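Local atomic coordinates of Alp7A (PDB entry 5EC0), a protein that binds ADP and probably assembles as a plasmid-encoded actin-like protein into filaments that segregate the plasmid in Bacillus subtilis. Residues R263-E266 against K267-S271; P315-D319 against K320-Y324; G328-G331 against E332-E336. All coordinates share one frame; numbering follows the deposited sequence.

Interaction 1. Residues R263-E266 against K267-S271. With ADP (adenosine-5'-diphosphate), chain D.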
# COMPACT_ATOMS: atom_id res chain seq x y z
N ARG A 263 -5.63 15.79 5.19
CA ARG A 263 -4.42 15.29 4.55
C ARG A 263 -3.19 15.96 5.17
O ARG A 263 -2.18 15.31 5.41
CB ARG A 263 -4.48 15.53 3.05
CG ARG A 263 -3.27 15.05 2.28
CD ARG A 263 -3.28 15.62 0.86
NE ARG A 263 -2.20 15.08 0.04
CZ ARG A 263 -2.29 13.98 -0.69
NH1 ARG A 263 -3.43 13.28 -0.71
NH2 ARG A 263 -1.26 13.56 -1.41
N GLU A 264 -3.30 17.26 5.42
CA GLU A 264 -2.26 18.00 6.15
C GLU A 264 -2.00 17.41 7.54
O GLU A 264 -0.85 17.22 7.95
CB GLU A 264 -2.66 19.48 6.29
CG GLU A 264 -2.47 20.33 5.04
CD GLU A 264 -3.12 21.71 5.17
OE1 GLU A 264 -3.11 22.28 6.29
OE2 GLU A 264 -3.63 22.22 4.16
N LEU A 265 -3.06 17.15 8.29
CA LEU A 265 -2.90 16.65 9.65
C LEU A 265 -2.28 15.25 9.62
O LEU A 265 -1.38 14.93 10.39
CB LEU A 265 -4.24 16.64 10.38
CG LEU A 265 -4.30 15.94 11.73
CD1 LEU A 265 -3.45 16.70 12.75
CD2 LEU A 265 -5.75 15.84 12.18
N GLU A 266 -2.78 14.44 8.70
CA GLU A 266 -2.23 13.12 8.43
C GLU A 266 -0.73 13.16 8.11
O GLU A 266 0.03 12.36 8.64
CB GLU A 266 -3.01 12.47 7.29
CG GLU A 266 -2.53 11.10 6.84
CD GLU A 266 -3.20 10.67 5.55
OE1 GLU A 266 -3.38 11.54 4.66
OE2 GLU A 266 -3.57 9.49 5.44
N LYS A 267 -0.32 14.11 7.27
CA LYS A 267 1.09 14.23 6.89
C LYS A 267 1.97 14.69 8.06
O LYS A 267 3.04 14.14 8.27
CB LYS A 267 1.26 15.20 5.72
CG LYS A 267 2.71 15.39 5.30
CD LYS A 267 2.84 16.25 4.04
CE LYS A 267 4.29 16.40 3.61
NZ LYS A 267 4.43 17.14 2.31
N PHE A 268 1.51 15.70 8.78
CA PHE A 268 2.20 16.15 9.99
C PHE A 268 2.38 15.01 11.02
O PHE A 268 3.45 14.88 11.62
CB PHE A 268 1.42 17.31 10.62
CG PHE A 268 1.98 17.77 11.94
CD1 PHE A 268 3.09 18.60 11.98
CD2 PHE A 268 1.38 17.40 13.14
CE1 PHE A 268 3.61 19.05 13.19
CE2 PHE A 268 1.88 17.84 14.34
CZ PHE A 268 3.00 18.66 14.38
N ILE A 269 1.36 14.19 11.20
CA ILE A 269 1.44 13.09 12.17
C ILE A 269 2.50 12.03 11.84
O ILE A 269 3.37 11.76 12.66
CB ILE A 269 0.08 12.41 12.35
CG1 ILE A 269 -0.84 13.32 13.16
CG2 ILE A 269 0.25 11.09 13.07
CD1 ILE A 269 -2.24 12.77 13.37
N TYR A 270 2.47 11.44 10.65
CA TYR A 270 3.47 10.40 10.37
C TYR A 270 4.86 11.00 10.20
O TYR A 270 5.85 10.37 10.57
CB TYR A 270 3.09 9.53 9.14
CG TYR A 270 3.11 10.18 7.77
CD1 TYR A 270 4.31 10.41 7.09
CD2 TYR A 270 1.92 10.47 7.10
CE1 TYR A 270 4.33 10.98 5.80
CE2 TYR A 270 1.93 11.04 5.82
CZ TYR A 270 3.13 11.29 5.18
OH TYR A 270 3.11 11.84 3.92
N SER A 271 4.94 12.22 9.69
CA SER A 271 6.21 12.95 9.67
C SER A 271 6.76 13.19 11.08
O SER A 271 7.97 13.23 11.24
CB SER A 271 6.07 14.30 8.96
OG SER A 271 5.36 14.18 7.75
PB ADP D . -4.59 2.83 3.19
O1B ADP D . -4.02 2.15 1.96
O2B ADP D . -6.00 2.41 3.60
O3B ADP D . -4.44 4.33 3.25
PA ADP D . -2.03 2.43 4.48
O1A ADP D . -1.45 2.93 3.18
O2A ADP D . -1.47 1.18 5.13
O3A ADP D . -3.64 2.29 4.39
O5' ADP D . -1.96 3.60 5.56
C5' ADP D . -1.95 4.97 5.20
C4' ADP D . -1.50 5.68 6.46
O4' ADP D . -0.10 5.46 6.62
C3' ADP D . -1.67 7.19 6.44
O3' ADP D . -2.87 7.57 7.12
C2' ADP D . -0.46 7.71 7.19
O2' ADP D . -0.92 8.23 8.44
C1' ADP D . 0.43 6.50 7.43
N9 ADP D . 1.85 6.70 7.08
C8 ADP D . 2.86 6.34 7.89
N7 ADP D . 4.06 6.63 7.34
C5 ADP D . 3.82 7.17 6.13
C6 ADP D . 4.68 7.68 5.05
N6 ADP D . 6.03 7.65 5.19
N1 ADP D . 4.06 8.16 3.94
C2 ADP D . 2.71 8.18 3.84
N3 ADP D . 1.86 7.73 4.79
C4 ADP D . 2.36 7.22 5.95
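Glu266 O accepts the backbone N-H of Tyr270. The bond is long, 3.3 Å from Tyr270 N to Glu266 O, but nearly straight at 172°. The same oxygen also lies 3.1 Å from Tyr270 CD2, oblique to the ring. Three more carbonyls are met in the same i to i+4 way. Arg263 O takes Lys267 N, Glu264 O takes Phe268 N at 2.9 Å, and Leu265 O takes Ile269 N. These are consecutive backbone bonds of the alpha helix 262-272, which in this actin-like fold lies against the base and sugar of the nucleotide. Leu265 CG and Ile269 CD1 meet at 4.1 Å on the buried side, near helix 243-254. Glu266 has CG anti to the backbone N (chi1 178°) and an extended chain beyond it, which carries the carboxylate out to the ribose. There Glu266 OE2 accepts ADP O3' at 2.6 Å. The side chain of Tyr270 takes the crowded position, with CG between the backbone N and the carbonyl carbon (chi1 69°). Its ring lies against the adenine, and Tyr270 CE1 is 3.4 Å from ADP N1. The opposite face has Lys267 O over its centre, 3.8 Å above the plane. Outside the segments, Arg263 NH1 forms a salt bridge with Glu76, and Glu264 OE1 accepts the backbone N-H of Asp260.

Interaction 2. Residues P315-D319 against K320-Y324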
# COMPACT_ATOMS: atom_id res chain seq x y z
N PRO A 315 -12.59 -14.35 18.60
CA PRO A 315 -12.73 -14.65 20.02
C PRO A 315 -11.80 -15.77 20.46
O PRO A 315 -12.15 -16.94 20.31
CB PRO A 315 -14.20 -15.07 20.15
CG PRO A 315 -14.87 -14.56 18.91
CD PRO A 315 -13.82 -14.63 17.85
N ALA A 316 -10.62 -15.40 20.97
CA ALA A 316 -9.66 -16.38 21.47
C ALA A 316 -10.27 -17.24 22.57
O ALA A 316 -10.70 -16.72 23.61
CB ALA A 316 -8.40 -15.69 21.98
N PRO A 317 -10.32 -18.56 22.34
CA PRO A 317 -10.82 -19.47 23.37
C PRO A 317 -9.90 -19.43 24.59
O PRO A 317 -8.70 -19.17 24.46
CB PRO A 317 -10.81 -20.84 22.68
CG PRO A 317 -9.81 -20.71 21.58
CD PRO A 317 -9.86 -19.27 21.13
N LYS A 318 -10.47 -19.67 25.76
CA LYS A 318 -9.72 -19.48 26.99
C LYS A 318 -8.73 -20.62 27.26
O LYS A 318 -8.21 -20.75 28.36
CB LYS A 318 -10.69 -19.33 28.16
CG LYS A 318 -11.56 -18.08 28.07
CD LYS A 318 -13.01 -18.41 28.37
CE LYS A 318 -13.61 -17.43 29.36
NZ LYS A 318 -15.07 -17.64 29.55
N ASP A 319 -8.50 -21.47 26.26
CA ASP A 319 -7.43 -22.46 26.34
C ASP A 319 -6.40 -22.18 25.24
O ASP A 319 -5.55 -23.01 24.92
CB ASP A 319 -7.98 -23.89 26.22
CG ASP A 319 -8.47 -24.23 24.82
OD1 ASP A 319 -8.94 -23.33 24.09
OD2 ASP A 319 -8.38 -25.43 24.46
N LYS A 320 -6.49 -20.99 24.66
CA LYS A 320 -5.55 -20.59 23.62
C LYS A 320 -4.99 -19.21 23.92
O LYS A 320 -5.68 -18.33 24.43
CB LYS A 320 -6.21 -20.59 22.24
CG LYS A 320 -6.33 -21.97 21.61
CD LYS A 320 -6.28 -21.88 20.08
CE LYS A 320 -5.42 -22.99 19.50
NZ LYS A 320 -5.69 -23.23 18.05
N VAL A 321 -3.71 -19.05 23.60
CA VAL A 321 -3.07 -17.75 23.59
C VAL A 321 -2.84 -17.34 22.15
O VAL A 321 -2.16 -18.04 21.39
CB VAL A 321 -1.74 -17.77 24.37
CG1 VAL A 321 -1.13 -16.38 24.41
CG2 VAL A 321 -1.96 -18.28 25.79
N TYR A 322 -3.44 -16.23 21.75
CA TYR A 322 -3.16 -15.62 20.46
C TYR A 322 -2.02 -14.62 20.59
O TYR A 322 -1.82 -14.02 21.65
CB TYR A 322 -4.38 -14.89 19.92
CG TYR A 322 -5.49 -15.75 19.34
CD1 TYR A 322 -5.36 -17.13 19.24
CD2 TYR A 322 -6.67 -15.17 18.90
CE1 TYR A 322 -6.39 -17.90 18.72
CE2 TYR A 322 -7.69 -15.93 18.38
CZ TYR A 322 -7.55 -17.29 18.29
OH TYR A 322 -8.58 -18.04 17.76
N LYS A 323 -1.28 -14.42 19.51
CA LYS A 323 -0.40 -13.26 19.39
C LYS A 323 -0.96 -12.33 18.32
O LYS A 323 -1.73 -12.75 17.46
CB LYS A 323 1.04 -13.67 19.08
CG LYS A 323 1.77 -14.20 20.31
CD LYS A 323 3.16 -14.75 19.99
CE LYS A 323 3.89 -15.11 21.27
NZ LYS A 323 5.24 -15.65 21.00
N TYR A 324 -0.56 -11.07 18.40
CA TYR A 324 -1.06 -10.03 17.51
C TYR A 324 0.09 -9.36 16.80
O TYR A 324 1.04 -8.87 17.45
CB TYR A 324 -1.90 -9.01 18.30
CG TYR A 324 -3.13 -9.66 18.90
CD1 TYR A 324 -3.04 -10.45 20.05
CD2 TYR A 324 -4.37 -9.51 18.31
CE1 TYR A 324 -4.15 -11.07 20.57
CE2 TYR A 324 -5.48 -10.12 18.83
CZ TYR A 324 -5.36 -10.90 19.96
OH TYR A 324 -6.47 -11.50 20.47
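Pro317 O accepts the backbone N-H of Lys320, with Lys320 N at 2.9 Å. The angle at the hydrogen is 150°, and the donor sits well above the carbonyl plane, about 50° out of it. This bond closes a type I beta turn from Pro317 to Lys320. The same turn brings two side chains together. Pro317 CG touches Lys320 CB at 3.7 Å, and the proline ring and the lysine chain meet at a slant. Beyond this point the lysine bends at chi3, and its NZ forms a salt bridge with Asp207. The turn belongs to the link between helix 292-313 and strand 322-327, an inner strand of the five-stranded sheet. Just before the turn, Ala316 packs on Tyr322. Its CB makes a CH-pi contact over one face of the ring, 3.8 Å from the Tyr322 centroid and displaced toward CD2 and CE2. Tyr322 CG stands beside the backbone N and anti to the carbonyl carbon (chi1 -75°), which swings the ring back to the alanine. At the far end of that ring, Tyr322 OH is 3.8 Å from Pro317 CD. Tyr322 also packs on Phe314 and on Val209 of strand 207-213.

Interaction 3. Residues G328-G331 against E332-E336. With ADP (adenosine-5'-diphosphate), chain D.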
# COMPACT_ATOMS: atom_id res chain seq x y z
N GLY A 328 0.48 -2.16 8.42
CA GLY A 328 -0.18 -1.07 7.73
C GLY A 328 0.43 0.27 8.15
O GLY A 328 1.19 0.33 9.13
N GLY A 329 0.10 1.33 7.41
CA GLY A 329 0.65 2.65 7.65
C GLY A 329 0.16 3.26 8.96
O GLY A 329 0.88 4.01 9.62
N VAL A 330 -1.07 2.96 9.33
CA VAL A 330 -1.59 3.43 10.61
C VAL A 330 -0.94 2.66 11.76
O VAL A 330 -0.70 3.22 12.83
CB VAL A 330 -3.13 3.33 10.66
CG1 VAL A 330 -3.67 3.66 12.05
CG2 VAL A 330 -3.74 4.29 9.63
N GLY A 331 -0.62 1.38 11.53
CA GLY A 331 -0.02 0.56 12.58
C GLY A 331 1.33 1.14 12.97
O GLY A 331 1.68 1.22 14.14
N GLU A 332 2.07 1.55 11.96
CA GLU A 332 3.35 2.24 12.09
C GLU A 332 3.23 3.50 12.96
O GLU A 332 4.05 3.74 13.84
CB GLU A 332 3.87 2.60 10.69
CG GLU A 332 5.31 3.08 10.64
CD GLU A 332 5.86 3.11 9.22
OE1 GLU A 332 6.10 4.23 8.72
OE2 GLU A 332 6.04 2.03 8.59
N VAL A 333 2.20 4.29 12.71
CA VAL A 333 1.95 5.53 13.44
C VAL A 333 1.55 5.25 14.90
O VAL A 333 1.96 5.96 15.83
CB VAL A 333 0.85 6.34 12.73
CG1 VAL A 333 0.27 7.41 13.64
CG2 VAL A 333 1.41 6.95 11.43
N LEU A 334 0.78 4.18 15.07
CA LEU A 334 0.20 3.83 16.35
C LEU A 334 1.13 3.00 17.22
O LEU A 334 0.73 2.57 18.30
CB LEU A 334 -1.12 3.06 16.14
CG LEU A 334 -2.32 3.73 15.48
CD1 LEU A 334 -3.53 2.83 15.65
CD2 LEU A 334 -2.60 5.10 16.08
N GLU A 335 2.34 2.76 16.74
CA GLU A 335 3.24 1.81 17.39
C GLU A 335 3.44 2.08 18.88
O GLU A 335 3.30 1.19 19.72
CB GLU A 335 4.60 1.78 16.70
CG GLU A 335 5.59 0.91 17.45
CD GLU A 335 6.92 0.74 16.74
OE1 GLU A 335 7.21 1.50 15.79
OE2 GLU A 335 7.67 -0.17 17.14
N GLU A 336 3.76 3.33 19.20
CA GLU A 336 3.92 3.76 20.57
C GLU A 336 2.62 3.55 21.37
O GLU A 336 2.64 3.05 22.50
CB GLU A 336 4.37 5.22 20.61
CG GLU A 336 4.50 5.84 22.00
CD GLU A 336 4.70 7.36 21.94
OE1 GLU A 336 4.67 7.94 20.83
OE2 GLU A 336 4.88 7.98 23.01
PB ADP D . -4.59 2.83 3.19
O1B ADP D . -4.02 2.15 1.96
O2B ADP D . -6.00 2.41 3.60
O3B ADP D . -4.44 4.33 3.25
PA ADP D . -2.03 2.43 4.48
O1A ADP D . -1.45 2.93 3.18
O2A ADP D . -1.47 1.18 5.13
O3A ADP D . -3.64 2.29 4.39
O5' ADP D . -1.96 3.60 5.56
C5' ADP D . -1.95 4.97 5.20
C4' ADP D . -1.50 5.68 6.46
O4' ADP D . -0.10 5.46 6.62
C3' ADP D . -1.67 7.19 6.44
O3' ADP D . -2.87 7.57 7.12
C2' ADP D . -0.46 7.71 7.19
O2' ADP D . -0.92 8.23 8.44
C1' ADP D . 0.43 6.50 7.43
N9 ADP D . 1.85 6.70 7.08
C8 ADP D . 2.86 6.34 7.89
N7 ADP D . 4.06 6.63 7.34
C5 ADP D . 3.82 7.17 6.13
C6 ADP D . 4.68 7.68 5.05
N6 ADP D . 6.03 7.65 5.19
N1 ADP D . 4.06 8.16 3.94
C2 ADP D . 2.71 8.18 3.84
N3 ADP D . 1.86 7.73 4.79
C4 ADP D . 2.36 7.22 5.95
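Val330 and Leu334 lie side by side and point the same way, one helical turn apart. Val330 CG1 touches Leu334 CG at 3.7 Å. Leu334 CG is anti to its carbonyl carbon (chi1 -65°), which lays it close against Val330 O, at 3.1 Å. That oxygen also accepts the backbone N-H of Leu334, 2.9 Å from Leu334 N. Tyr302 of helix 292-313 packs on both side chains. Replacing Leu334 with an alanine would probably open a gap beside Val330 CG1 and cost Tyr302 a packing partner. Val333 and Glu332 lean to the nucleotide instead. Val333 CG2 approaches ADP C8 at 3.9 Å, and Glu332 OE1 comes to 3.4 Å from ADP N7. The other carboxylate oxygen, Glu332 OE2, accepts the backbone N-H of Arg362. Glu332 N is bonded to Gly328 O, while the bond from Val333 N to Gly329 O is weak. Gly329 N donates to ADP O2A at 2.8 Å, almost straight at 168°. A CB on Gly329 would collide with ADP O4'. This glycine pair between a strand and a helix, with a backbone N-H on the alpha-phosphate, is characteristic of the adenosine motif of the actin-like ATPase fold.

Overall arrangement
Interactions 1 and 3 build neighbouring walls of the ADP pocket. Their centres are 13 Å apart, and they touch directly: Ile269 CG2 meets Val333 CG1 at 3.7 Å, and Tyr270 CB meets Val333 CG2 at 3.8 Å. Interaction 1 holds the ribose and one side of the base, while interaction 3 holds the alpha-phosphate. Asn12 and Gly215 add further hydrogen bonds to the nucleotide. Interaction 2 lies away from the pocket, its centre about 35 Å from that of interaction 1 and about 23 Å from that of interaction 3. It is joined to the pocket through the chain, because strand 322-327 runs from it straight into helix 328-333.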